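Local atomic coordinates of Non-structural polyprotein (PDB entry 4GUA), a protein that carries, as a Sindbis virus polyprotein fragment, the nsP2 cysteine protease that processes the non-structural polyprotein, joined to the macro and zinc-binding domains of nsP3. Residues Ala283-Phe288 against Arg318-His323; Phe288-Ala293 against Ala473-Asp478; Ile308-Asp313 against Gly341-Tyr346; Gly335-Val340 against Leu437-Asn442. All coordinates share one frame; numbering follows the deposited sequence.

Contact 1. Residues Ala283-Phe288 against Arg318-His323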
loop_
_atom_site.group_PDB
_atom_site.type_symbol
_atom_site.label_atom_id
_atom_site.label_comp_id
_atom_site.label_asym_id
_atom_site.label_seq_id
_atom_site.Cartn_x
_atom_site.Cartn_y
_atom_site.Cartn_z
ATOM N N ALA A 283 0.262 7.475 1.854
ATOM C CA ALA A 283 0.896 8.701 2.330
ATOM C C ALA A 283 0.527 8.940 3.788
ATOM O O ALA A 283 1.357 9.335 4.605
ATOM C CB ALA A 283 0.461 9.875 1.484
ATOM N N LEU A 284 -0.733 8.675 4.104
ATOM C CA LEU A 284 -1.261 8.892 5.438
ATOM C C LEU A 284 -0.597 7.919 6.399
ATOM O O LEU A 284 -0.231 8.276 7.516
ATOM C CB LEU A 284 -2.774 8.689 5.422
ATOM C CG LEU A 284 -3.546 9.102 6.670
ATOM C CD1 LEU A 284 -3.179 10.498 7.136
ATOM C CD2 LEU A 284 -5.018 9.027 6.356
ATOM N N ALA A 285 -0.432 6.689 5.937
ATOM C CA ALA A 285 0.131 5.620 6.747
ATOM C C ALA A 285 1.603 5.886 7.041
ATOM O O ALA A 285 2.115 5.504 8.089
ATOM C CB ALA A 285 -0.025 4.296 6.035
ATOM N N ARG A 286 2.291 6.526 6.103
ATOM C CA ARG A 286 3.706 6.804 6.281
ATOM C C ARG A 286 3.936 7.617 7.567
ATOM O O ARG A 286 5.019 7.578 8.157
ATOM C CB ARG A 286 4.284 7.549 5.062
ATOM C CG ARG A 286 5.358 6.739 4.353
ATOM C CD ARG A 286 6.060 7.422 3.167
ATOM N NE ARG A 286 5.385 8.567 2.555
ATOM C CZ ARG A 286 4.529 8.488 1.539
ATOM N NH1 ARG A 286 4.192 7.310 1.027
ATOM N NH2 ARG A 286 3.989 9.591 1.043
ATOM N N LYS A 287 2.910 8.348 8.001
ATOM C CA LYS A 287 3.020 9.214 9.176
ATOM C C LYS A 287 2.866 8.495 10.521
ATOM O O LYS A 287 3.048 9.113 11.574
ATOM C CB LYS A 287 1.974 10.328 9.100
ATOM C CG LYS A 287 2.116 11.226 7.893
ATOM C CD LYS A 287 1.048 12.301 7.860
ATOM C CE LYS A 287 1.162 13.152 6.599
ATOM N NZ LYS A 287 2.502 13.776 6.450
ATOM N N PHE A 288 2.529 7.206 10.492
ATOM C CA PHE A 288 2.230 6.460 11.721
ATOM C C PHE A 288 3.096 5.223 11.870
ATOM O O PHE A 288 3.569 4.660 10.885
ATOM C CB PHE A 288 0.758 6.046 11.758
ATOM C CG PHE A 288 -0.195 7.198 11.864
ATOM C CD1 PHE A 288 -0.562 7.921 10.737
ATOM C CD2 PHE A 288 -0.737 7.549 13.089
ATOM C CE1 PHE A 288 -1.442 8.984 10.832
ATOM C CE2 PHE A 288 -1.620 8.608 13.193
ATOM C CZ PHE A 288 -1.973 9.329 12.064
ATOM N N ARG A 318 9.876 7.073 6.569
ATOM C CA ARG A 318 9.280 5.769 6.865
ATOM C C ARG A 318 8.909 5.056 5.571
ATOM O O ARG A 318 8.250 5.633 4.706
ATOM C CB ARG A 318 8.035 5.910 7.732
ATOM C CG ARG A 318 7.129 4.678 7.708
ATOM C CD ARG A 318 6.778 4.242 9.107
ATOM N NE ARG A 318 6.322 5.392 9.871
ATOM C CZ ARG A 318 6.598 5.612 11.151
ATOM N NH1 ARG A 318 7.322 4.755 11.857
ATOM N NH2 ARG A 318 6.136 6.699 11.735
ATOM N N GLN A 319 9.313 3.798 5.438
ATOM C CA GLN A 319 9.012 3.059 4.224
ATOM C C GLN A 319 7.837 2.137 4.479
ATOM O O GLN A 319 7.985 1.089 5.108
ATOM C CB GLN A 319 10.238 2.263 3.784
ATOM C CG GLN A 319 11.423 3.150 3.451
ATOM C CD GLN A 319 12.683 2.379 3.101
ATOM O OE1 GLN A 319 12.913 1.270 3.587
ATOM N NE2 GLN A 319 13.517 2.978 2.259
ATOM N N PHE A 320 6.678 2.512 3.940
ATOM C CA PHE A 320 5.441 1.773 4.168
ATOM C C PHE A 320 5.084 0.925 2.955
ATOM O O PHE A 320 5.174 1.388 1.822
ATOM C CB PHE A 320 4.292 2.734 4.480
ATOM C CG PHE A 320 2.944 2.069 4.536
ATOM C CD1 PHE A 320 2.467 1.534 5.729
ATOM C CD2 PHE A 320 2.155 1.972 3.397
ATOM C CE1 PHE A 320 1.227 0.913 5.786
ATOM C CE2 PHE A 320 0.914 1.351 3.446
ATOM C CZ PHE A 320 0.450 0.819 4.644
ATOM N N THR A 321 4.682 -0.317 3.199
ATOM C CA THR A 321 4.199 -1.184 2.133
ATOM C C THR A 321 2.890 -1.825 2.575
ATOM O O THR A 321 2.736 -2.159 3.747
ATOM C CB THR A 321 5.246 -2.255 1.769
ATOM O OG1 THR A 321 5.465 -3.129 2.886
ATOM C CG2 THR A 321 6.564 -1.594 1.383
ATOM N N PRO A 322 1.925 -1.965 1.648
ATOM C CA PRO A 322 0.604 -2.420 2.086
ATOM C C PRO A 322 0.421 -3.935 2.153
ATOM O O PRO A 322 -0.679 -4.408 1.879
ATOM C CB PRO A 322 -0.305 -1.870 0.989
ATOM C CG PRO A 322 0.547 -1.981 -0.243
ATOM C CD PRO A 322 1.953 -1.664 0.205
ATOM N N HIS A 323 1.428 -4.678 2.585
ATOM C CA HIS A 323 1.314 -6.129 2.609
ATOM C C HIS A 323 0.345 -6.494 3.712
ATOM O O HIS A 323 -0.657 -7.183 3.498
ATOM C CB HIS A 323 2.674 -6.766 2.842
ATOM C CG HIS A 323 3.654 -6.501 1.743
ATOM N ND1 HIS A 323 4.349 -5.316 1.633
ATOM C CD2 HIS A 323 4.067 -7.276 0.712
ATOM C CE1 HIS A 323 5.140 -5.368 0.575
ATOM N NE2 HIS A 323 4.988 -6.548 0.001
#
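Arg-318 makes the one hydrogen bond between Ala-283–Phe-288 and Arg-318–His-323, giving its NE hydrogen to the backbone oxygen of Arg-286. Arg-318 NE and Arg-286 O are 3.1 Å apart and the N-H points at the oxygen with an angle of 166°. The acceptor lies close to the guanidinium plane, while the donor stands well above the plane of the carbonyl. Bends at chi2 and chi3 (130° and 49°) curl the arginine chain round to bring NE to this oxygen. Phe-288 O comes over one face of the same guanidinium, 2.9 Å above the plane and offset toward the rim; the N-H bonds do not point at it, so its attraction is probably electrostatic. The charge has a stronger partner in Asp-313, which forms a salt bridge with NH2.

The two segments belong to the methyltransferase-like part of nsP2, a Rossmann-type mixed sheet. Helix 275-286 leads straight into the edge strand 288-294, and Arg-318–His-323 passes the corner between them on the way to helix 323-333. A positive group beside carbonyls near the C-terminal end of a helix should be favourable.

The apolar half is a CH-pi contact. Ala-285 CB sits over the centre of the Phe-320 ring, 3.6 Å from the centroid, and meets all six ring carbons at similar range. Arg-286 CG also packs on Phe-320 CB, 4.1 Å away. Val-291 of the edge strand touches both Ala-285 and Phe-320.

Contact 2. Residues Phe288-Ala293 against Ala473-Asp478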
loop_
_atom_site.group_PDB
_atom_site.type_symbol
_atom_site.label_atom_id
_atom_site.label_comp_id
_atom_site.label_asym_id
_atom_site.label_seq_id
_atom_site.Cartn_x
_atom_site.Cartn_y
_atom_site.Cartn_z
ATOM N N PHE A 288 2.529 7.206 10.492
ATOM C CA PHE A 288 2.230 6.460 11.721
ATOM C C PHE A 288 3.096 5.223 11.870
ATOM O O PHE A 288 3.569 4.660 10.885
ATOM C CB PHE A 288 0.758 6.046 11.758
ATOM C CG PHE A 288 -0.195 7.198 11.864
ATOM C CD1 PHE A 288 -0.562 7.921 10.737
ATOM C CD2 PHE A 288 -0.737 7.549 13.089
ATOM C CE1 PHE A 288 -1.442 8.984 10.832
ATOM C CE2 PHE A 288 -1.620 8.608 13.193
ATOM C CZ PHE A 288 -1.973 9.329 12.064
ATOM N N VAL A 289 3.289 4.801 13.116
ATOM C CA VAL A 289 4.090 3.621 13.421
ATOM C C VAL A 289 3.402 2.358 12.909
ATOM O O VAL A 289 4.033 1.500 12.289
ATOM C CB VAL A 289 4.310 3.481 14.944
ATOM C CG1 VAL A 289 5.157 2.267 15.247
ATOM C CG2 VAL A 289 4.979 4.721 15.501
ATOM N N ARG A 290 2.100 2.263 13.165
ATOM C CA ARG A 290 1.291 1.126 12.734
ATOM C C ARG A 290 0.016 1.593 12.053
ATOM O O ARG A 290 -0.476 2.695 12.309
ATOM C CB ARG A 290 0.855 0.277 13.923
ATOM C CG ARG A 290 1.909 -0.559 14.598
ATOM C CD ARG A 290 1.218 -1.363 15.682
ATOM N NE ARG A 290 2.118 -2.193 16.469
ATOM C CZ ARG A 290 2.402 -3.460 16.205
ATOM N NH1 ARG A 290 1.874 -4.069 15.149
ATOM N NH2 ARG A 290 3.229 -4.119 17.005
ATOM N N VAL A 291 -0.523 0.749 11.185
ATOM C CA VAL A 291 -1.875 0.948 10.698
ATOM C C VAL A 291 -2.533 -0.407 10.461
ATOM O O VAL A 291 -1.928 -1.313 9.884
ATOM C CB VAL A 291 -1.916 1.828 9.422
ATOM C CG1 VAL A 291 -0.942 1.322 8.383
ATOM C CG2 VAL A 291 -3.326 1.883 8.856
ATOM N N SER A 292 -3.777 -0.524 10.917
ATOM C CA SER A 292 -4.567 -1.738 10.789
ATOM C C SER A 292 -5.975 -1.333 10.377
ATOM O O SER A 292 -6.194 -0.199 9.958
ATOM C CB SER A 292 -4.602 -2.511 12.104
ATOM O OG SER A 292 -5.102 -3.827 11.902
ATOM N N ALA A 293 -6.908 -2.278 10.436
ATOM C CA ALA A 293 -8.295 -2.026 10.060
ATOM C C ALA A 293 -9.245 -2.844 10.918
ATOM O O ALA A 293 -8.850 -3.823 11.559
ATOM C CB ALA A 293 -8.511 -2.358 8.598
ATOM N N ALA A 473 9.669 -5.676 10.760
ATOM C CA ALA A 473 8.810 -6.677 10.150
ATOM C C ALA A 473 7.484 -6.847 10.900
ATOM O O ALA A 473 6.423 -6.918 10.281
ATOM C CB ALA A 473 9.542 -8.012 10.070
ATOM N N LEU A 474 7.549 -6.920 12.228
ATOM C CA LEU A 474 6.391 -7.326 13.028
ATOM C C LEU A 474 5.481 -6.189 13.483
ATOM O O LEU A 474 4.426 -6.437 14.063
ATOM C CB LEU A 474 6.843 -8.163 14.229
ATOM C CG LEU A 474 7.255 -9.582 13.837
ATOM C CD1 LEU A 474 8.096 -10.228 14.911
ATOM C CD2 LEU A 474 6.018 -10.420 13.571
ATOM N N ASP A 475 5.879 -4.950 13.230
ATOM C CA ASP A 475 4.959 -3.828 13.380
ATOM C C ASP A 475 3.884 -3.967 12.305
ATOM O O ASP A 475 2.779 -3.434 12.417
ATOM C CB ASP A 475 5.694 -2.503 13.202
ATOM C CG ASP A 475 6.568 -2.155 14.390
ATOM O OD1 ASP A 475 6.496 -2.864 15.417
ATOM O OD2 ASP A 475 7.327 -1.163 14.291
ATOM N N ARG A 476 4.235 -4.727 11.273
ATOM C CA ARG A 476 3.403 -4.939 10.098
ATOM C C ARG A 476 2.471 -6.139 10.286
ATOM O O ARG A 476 2.000 -6.715 9.311
ATOM C CB ARG A 476 4.274 -5.096 8.852
ATOM C CG ARG A 476 4.653 -3.779 8.172
ATOM C CD ARG A 476 3.799 -2.615 8.629
ATOM N NE ARG A 476 4.406 -1.318 8.340
ATOM C CZ ARG A 476 3.830 -0.155 8.620
ATOM N NH1 ARG A 476 2.627 -0.123 9.168
ATOM N NH2 ARG A 476 4.446 0.979 8.339
ATOM N N THR A 477 2.317 -6.592 11.530
ATOM C CA THR A 477 1.282 -7.572 11.861
ATOM C C THR A 477 0.319 -7.044 12.934
ATOM O O THR A 477 0.513 -5.962 13.482
ATOM C CB THR A 477 1.902 -8.878 12.401
ATOM O OG1 THR A 477 2.455 -8.650 13.704
ATOM C CG2 THR A 477 2.984 -9.393 11.466
ATOM N N ASP A 478 -0.725 -7.818 13.217
ATOM C CA ASP A 478 -1.649 -7.528 14.315
ATOM C C ASP A 478 -1.347 -8.350 15.568
ATOM O O ASP A 478 -2.092 -8.307 16.537
ATOM C CB ASP A 478 -3.087 -7.769 13.874
ATOM C CG ASP A 478 -3.573 -6.724 12.893
ATOM O OD1 ASP A 478 -3.121 -5.564 12.994
ATOM O OD2 ASP A 478 -4.402 -7.063 12.022
#
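Arg-290 belongs to a classic beta bulge, where it and Val-289 both face Arg-310 on the neighbouring strand, and from this edge of the sheet it reaches the type I turn Leu-474–Thr-477 at the C-terminal side of helix 463-474. Extended from CG to NE, the side chain carries NE out to the turn, where Asp-475 CA is 3.5 Å above one face of the guanidinium. Thr-477 O lies at the edge, 2.9 Å from Arg-290 NH1. The salt bridge is long, Arg-290 NH2 to Asp-475 OD1 3.8 Å, with the oxygen well out of the guanidinium plane, so charge alone acts there. Asp-475 has closer partners in Tyr-346 and Lys-501.

Further along, Ser-292 OG donates to Asp-478 OD1 at 2.9 Å, meeting the carboxylate on its syn side. Arg-476, its chain bent at chi2, comes back to the strand: Arg-476 NH1 is 3.8 Å from Val-289 O, which lies over a guanidinium face, and Val-291 N is at the edge. Within the turn, Thr-477 OG1 bonds back to Leu-474 O, 3.0 Å away. The arrangement joins the bulged edge strand of a Rossmann-type sheet to a type I turn of the macro domain.

Contact 3. Residues Ile308-Asp313 against Gly341-Tyr346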
loop_
_atom_site.group_PDB
_atom_site.type_symbol
_atom_site.label_atom_id
_atom_site.label_comp_id
_atom_site.label_asym_id
_atom_site.label_seq_id
_atom_site.Cartn_x
_atom_site.Cartn_y
_atom_site.Cartn_z
ATOM N N ILE A 308 -7.407 2.264 11.156
ATOM C CA ILE A 308 -6.796 2.679 12.411
ATOM C C ILE A 308 -5.302 2.979 12.249
ATOM O O ILE A 308 -4.493 2.078 12.092
ATOM C CB ILE A 308 -6.989 1.562 13.453
ATOM C CG1 ILE A 308 -8.483 1.251 13.587
ATOM C CG2 ILE A 308 -6.402 1.961 14.795
ATOM C CD1 ILE A 308 -8.793 -0.003 14.354
ATOM N N PHE A 309 -4.950 4.258 12.288
ATOM C CA PHE A 309 -3.558 4.698 12.257
ATOM C C PHE A 309 -3.084 4.972 13.688
ATOM O O PHE A 309 -3.662 5.806 14.381
ATOM C CB PHE A 309 -3.438 5.979 11.418
ATOM C CG PHE A 309 -3.962 5.837 10.015
ATOM C CD1 PHE A 309 -5.310 5.991 9.744
ATOM C CD2 PHE A 309 -3.107 5.559 8.962
ATOM C CE1 PHE A 309 -5.800 5.857 8.445
ATOM C CE2 PHE A 309 -3.590 5.428 7.662
ATOM C CZ PHE A 309 -4.936 5.578 7.407
ATOM N N ARG A 310 -2.029 4.288 14.128
ATOM C CA ARG A 310 -1.609 4.352 15.530
ATOM C C ARG A 310 -0.269 5.059 15.723
ATOM O O ARG A 310 0.708 4.745 15.036
ATOM C CB ARG A 310 -1.476 2.941 16.102
ATOM C CG ARG A 310 -2.767 2.172 16.237
ATOM C CD ARG A 310 -2.508 0.805 16.856
ATOM N NE ARG A 310 -3.687 -0.047 16.788
ATOM C CZ ARG A 310 -4.747 0.091 17.575
ATOM N NH1 ARG A 310 -4.778 1.053 18.493
ATOM N NH2 ARG A 310 -5.781 -0.725 17.448
ATOM N N GLN A 311 -0.214 5.956 16.710
ATOM C CA GLN A 311 1.024 6.648 17.066
ATOM C C GLN A 311 1.617 7.531 15.973
ATOM O O GLN A 311 2.551 7.122 15.273
ATOM C CB GLN A 311 2.078 5.654 17.535
ATOM C CG GLN A 311 1.735 4.949 18.820
ATOM C CD GLN A 311 2.842 4.012 19.245
ATOM O OE1 GLN A 311 3.516 4.247 20.243
ATOM N NE2 GLN A 311 3.043 2.943 18.476
ATOM N N LEU A 312 1.057 8.728 15.813
ATOM C CA LEU A 312 1.532 9.661 14.795
ATOM C C LEU A 312 2.844 10.300 15.211
ATOM O O LEU A 312 2.894 11.019 16.202
ATOM C CB LEU A 312 0.510 10.791 14.652
ATOM C CG LEU A 312 0.962 12.072 13.942
ATOM C CD1 LEU A 312 0.979 11.866 12.444
ATOM C CD2 LEU A 312 0.057 13.232 14.311
ATOM N N ASP A 313 3.915 10.002 14.476
ATOM C CA ASP A 313 5.140 10.798 14.524
ATOM C C ASP A 313 5.358 11.660 13.267
ATOM O O ASP A 313 6.331 12.418 13.179
ATOM C CB ASP A 313 6.352 9.911 14.802
ATOM C CG ASP A 313 6.551 8.849 13.746
ATOM O OD1 ASP A 313 5.947 8.964 12.659
ATOM O OD2 ASP A 313 7.308 7.886 14.005
ATOM N N GLY A 341 -9.982 -3.229 17.077
ATOM C CA GLY A 341 -8.952 -2.241 17.369
ATOM C C GLY A 341 -8.187 -2.335 18.681
ATOM O O GLY A 341 -7.764 -1.300 19.205
ATOM N N ALA A 342 -8.031 -3.532 19.247
ATOM C CA ALA A 342 -7.082 -3.694 20.346
ATOM C C ALA A 342 -5.672 -3.589 19.746
ATOM O O ALA A 342 -5.426 -4.030 18.616
ATOM C CB ALA A 342 -7.277 -5.014 21.042
ATOM N N ALA A 343 -4.747 -3.031 20.520
ATOM C CA ALA A 343 -3.437 -2.633 20.008
ATOM C C ALA A 343 -2.335 -3.632 20.306
ATOM O O ALA A 343 -2.065 -3.921 21.473
ATOM C CB ALA A 343 -3.059 -1.275 20.559
ATOM N N PRO A 344 -1.699 -4.180 19.256
ATOM C CA PRO A 344 -0.658 -5.185 19.503
ATOM C C PRO A 344 0.474 -4.626 20.359
ATOM O O PRO A 344 0.718 -3.417 20.345
ATOM C CB PRO A 344 -0.145 -5.522 18.094
ATOM C CG PRO A 344 -1.175 -5.005 17.156
ATOM C CD PRO A 344 -1.794 -3.830 17.829
ATOM N N SER A 345 1.152 -5.504 21.092
ATOM C CA SER A 345 2.239 -5.089 21.971
ATOM C C SER A 345 3.404 -6.077 21.983
ATOM O O SER A 345 3.261 -7.243 21.614
ATOM C CB SER A 345 1.707 -4.906 23.389
ATOM O OG SER A 345 1.007 -6.061 23.806
ATOM N N TYR A 346 4.561 -5.587 22.414
ATOM C CA TYR A 346 5.739 -6.417 22.591
ATOM C C TYR A 346 5.975 -6.673 24.080
ATOM O O TYR A 346 5.680 -5.826 24.920
ATOM C CB TYR A 346 6.963 -5.727 21.991
ATOM C CG TYR A 346 6.943 -5.584 20.482
ATOM C CD1 TYR A 346 6.333 -4.496 19.872
ATOM C CD2 TYR A 346 7.562 -6.531 19.663
ATOM C CE1 TYR A 346 6.327 -4.361 18.490
ATOM C CE2 TYR A 346 7.562 -6.403 18.283
ATOM C CZ TYR A 346 6.944 -5.318 17.703
ATOM O OH TYR A 346 6.943 -5.186 16.334
#
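Ile-308 and Arg-310 of strand 305-312 run alongside Gly-341 and Ala-343 without backbone pairing, their CA atoms 7.3 Å apart for Ile-308 and Gly-341 and 8.5 Å for Arg-310 and Ala-343. Arg-310 crosses the gap with a chain extended from CG to NE and its CG beside the backbone N (chi1 -67°). At the far end Arg-310 NH2 donates to Gly-341 O, 2.7 Å away, with an N-H...O angle of 150°. The donor comes down from well above the carbonyl plane, and the oxygen lies a little out of the guanidinium plane. Gly-341 and Ala-342 are poorly ordered, so the geometry of this bond is to be read with caution.

Strand 305-312 is the next-to-edge strand of the methyltransferase-like sheet of nsP2, and the segment opposite is the connection toward strand 346-349 of the nsP3 sheet. Its Gly-Ala-Ala-Pro sequence matches the junction of nsP2 and nsP3, with the cut expected between Ala-342 and Ala-343.

Hydrophobic groups sandwich the guanidinium. Ala-343 CB stands over one face, offset toward the rim and 3.6 Å from Arg-310 NH1. Ile-308 CG2 lies over the centre of the opposite face, 3.7 Å from Arg-310 CZ, and the pair fixes the orientation of the plane between them. The other branch of Ile-308 brings CD1 within 3.8 Å of Gly-341 CA. Pro-344 CD approaches NE more loosely, while Phe-175 touches Ile-308 and Lys-176 touches Arg-310.

Contact 4. Residues Gly335-Val340 against Leu437-Asn442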
loop_
_atom_site.group_PDB
_atom_site.type_symbol
_atom_site.label_atom_id
_atom_site.label_comp_id
_atom_site.label_asym_id
_atom_site.label_seq_id
_atom_site.Cartn_x
_atom_site.Cartn_y
_atom_site.Cartn_z
ATOM N N GLY A 335 -14.689 -12.346 5.537
ATOM C CA GLY A 335 -15.223 -12.997 6.723
ATOM C C GLY A 335 -14.199 -13.774 7.538
ATOM O O GLY A 335 -14.453 -14.143 8.688
ATOM N N THR A 336 -13.025 -13.989 6.957
ATOM C CA THR A 336 -11.980 -14.790 7.586
ATOM C C THR A 336 -11.450 -14.202 8.893
ATOM O O THR A 336 -10.895 -14.924 9.719
ATOM C CB THR A 336 -10.785 -14.953 6.606
ATOM O OG1 THR A 336 -11.086 -15.978 5.652
ATOM C CG2 THR A 336 -9.489 -15.314 7.340
ATOM N N ARG A 337 -11.640 -12.903 9.096
ATOM C CA ARG A 337 -11.084 -12.240 10.270
ATOM C C ARG A 337 -12.072 -11.402 11.044
ATOM O O ARG A 337 -13.247 -11.328 10.693
ATOM C CB ARG A 337 -9.932 -11.335 9.860
ATOM C CG ARG A 337 -8.653 -12.034 9.582
ATOM C CD ARG A 337 -7.631 -10.989 9.309
ATOM N NE ARG A 337 -6.358 -11.566 8.931
ATOM C CZ ARG A 337 -5.193 -11.180 9.430
ATOM N NH1 ARG A 337 -5.122 -10.206 10.335
ATOM N NH2 ARG A 337 -4.092 -11.776 9.015
ATOM N N ASP A 338 -11.570 -10.717 12.072
ATOM C CA ASP A 338 -12.471 -10.101 13.023
ATOM C C ASP A 338 -13.005 -8.827 12.331
ATOM O O ASP A 338 -14.177 -8.801 11.963
ATOM C CB ASP A 338 -11.808 -9.860 14.400
ATOM C CG ASP A 338 -10.581 -10.761 14.650
ATOM O OD1 ASP A 338 -10.471 -11.834 14.027
ATOM O OD2 ASP A 338 -9.726 -10.391 15.483
ATOM N N GLY A 339 -12.191 -7.791 12.104
ATOM C CA GLY A 339 -10.995 -7.493 12.875
ATOM C C GLY A 339 -11.462 -6.488 13.917
ATOM O O GLY A 339 -12.632 -6.113 13.872
ATOM N N VAL A 340 -10.603 -6.041 14.836
ATOM C CA VAL A 340 -11.020 -5.037 15.838
ATOM C C VAL A 340 -9.767 -4.375 16.432
ATOM O O VAL A 340 -8.654 -4.896 16.314
ATOM C CB VAL A 340 -11.975 -5.601 16.969
ATOM C CG1 VAL A 340 -12.927 -4.508 17.512
ATOM C CG2 VAL A 340 -12.870 -6.694 16.439
ATOM N N LEU A 437 3.632 -14.971 7.317
ATOM C CA LEU A 437 2.903 -16.130 7.828
ATOM C C LEU A 437 1.921 -15.759 8.934
ATOM O O LEU A 437 0.794 -16.265 8.971
ATOM C CB LEU A 437 3.889 -17.183 8.328
ATOM C CG LEU A 437 4.598 -17.923 7.192
ATOM C CD1 LEU A 437 5.760 -18.766 7.708
ATOM C CD2 LEU A 437 3.599 -18.789 6.430
ATOM N N VAL A 438 2.360 -14.887 9.839
ATOM C CA VAL A 438 1.525 -14.444 10.949
ATOM C C VAL A 438 0.249 -13.820 10.406
ATOM O O VAL A 438 -0.856 -14.118 10.868
ATOM C CB VAL A 438 2.259 -13.424 11.831
ATOM C CG1 VAL A 438 1.275 -12.650 12.703
ATOM C CG2 VAL A 438 3.292 -14.125 12.687
ATOM N N ASN A 439 0.405 -12.978 9.393
ATOM C CA ASN A 439 -0.741 -12.319 8.795
ATOM C C ASN A 439 -1.610 -13.284 8.004
ATOM O O ASN A 439 -2.828 -13.251 8.110
ATOM C CB ASN A 439 -0.284 -11.174 7.903
ATOM C CG ASN A 439 0.255 -10.021 8.698
ATOM O OD1 ASN A 439 -0.126 -9.827 9.853
ATOM N ND2 ASN A 439 1.132 -9.234 8.090
ATOM N N GLU A 440 -0.985 -14.172 7.243
ATOM C CA GLU A 440 -1.721 -15.060 6.357
ATOM C C GLU A 440 -2.564 -16.052 7.165
ATOM O O GLU A 440 -3.658 -16.431 6.749
ATOM C CB GLU A 440 -0.755 -15.805 5.427
ATOM C CG GLU A 440 -0.164 -14.942 4.316
ATOM C CD GLU A 440 1.033 -15.597 3.619
ATOM O OE1 GLU A 440 1.360 -16.760 3.957
ATOM O OE2 GLU A 440 1.654 -14.944 2.742
ATOM N N HIS A 441 -2.043 -16.486 8.310
ATOM C CA HIS A 441 -2.758 -17.425 9.172
ATOM C C HIS A 441 -3.484 -16.787 10.349
ATOM O O HIS A 441 -3.991 -17.491 11.217
ATOM C CB HIS A 441 -1.817 -18.530 9.628
ATOM C CG HIS A 441 -1.371 -19.409 8.504
ATOM N ND1 HIS A 441 -0.207 -19.186 7.803
ATOM C CD2 HIS A 441 -1.957 -20.484 7.928
ATOM C CE1 HIS A 441 -0.083 -20.101 6.857
ATOM N NE2 HIS A 441 -1.132 -20.900 6.912
ATOM N N ASN A 442 -3.500 -15.458 10.388
ATOM C CA ASN A 442 -4.132 -14.710 11.473
ATOM C C ASN A 442 -3.693 -15.188 12.849
ATOM O O ASN A 442 -4.516 -15.428 13.731
ATOM C CB ASN A 442 -5.650 -14.776 11.376
ATOM C CG ASN A 442 -6.323 -13.711 12.218
ATOM O OD1 ASN A 442 -5.693 -12.727 12.604
ATOM N ND2 ASN A 442 -7.599 -13.909 12.521
#
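Arg-337 and Asn-442 lay their flat end groups on one another, guanidinium and amide planes 24° apart. Arg-337 has CG beside the backbone N (chi1 -78°) and is extended from there to NE, so that much of its length runs past the asparagine. Asn-442 answers with CG anti to its backbone N (chi1 -164°), which carries the amide out toward the arginine. Asn-442 ND2 sits 3.6 Å from Arg-337 CG, and Asn-442 OD1 lies 3.4 Å above the Arg-337 guanidinium plane, offset toward the rim. OD1 is thus near NH1, but no N-H is aimed at it, and the contact is stacking.

The end of the arginine, NH2, is modelled impossibly close to Asn-439 O; that detail is doubtful. Arg-337 NH1 also makes a long, weak ion pair with Asp-478. Asp-338 comes in beside the amide, Asp-338 OD1 lying 3.8 Å from Asn-442 ND2, while its OD2 forms a salt bridge with Lys-444.

Asn-442, with positive phi, is the C-prime residue of a Schellman motif that closes helix 420-440, and it turns its side-chain amide to the linker. Asn-439 ND2 turns instead to Arg-476 O. Arg-337 also packs on Cys-327, Val-328 and Ser-331, so it lies between helix 323-333 and the C-terminal end of helix 420-440 of the macro domain, with the linker continuing toward strand 346-349.

Contact 1 is the buried one; contacts 2, 3 and 4 are partly buried, and contact 4 has the most exposed residues among those that touch. Contacts 2 and 3 use neighbouring strands of the nsP2 sheet, paired between Arg-290 and Arg-310, and Tyr-346 bonds to Asp-475 between them. Contact 1 shares Phe-288 with contact 2, and Phe-320 packs on Val-291 and Arg-476. Arg-476 O in turn takes Asn-439 ND2 of contact 4, while contacts 3 and 4 merely adjoin in sequence. Arginines serve throughout, but buried contact 1 adds methyl-on-ring packing, contact 2 a serine–aspartate bond and a long salt bridge, contact 3 an aliphatic sandwich, and the more exposed contact 4 polar stacking.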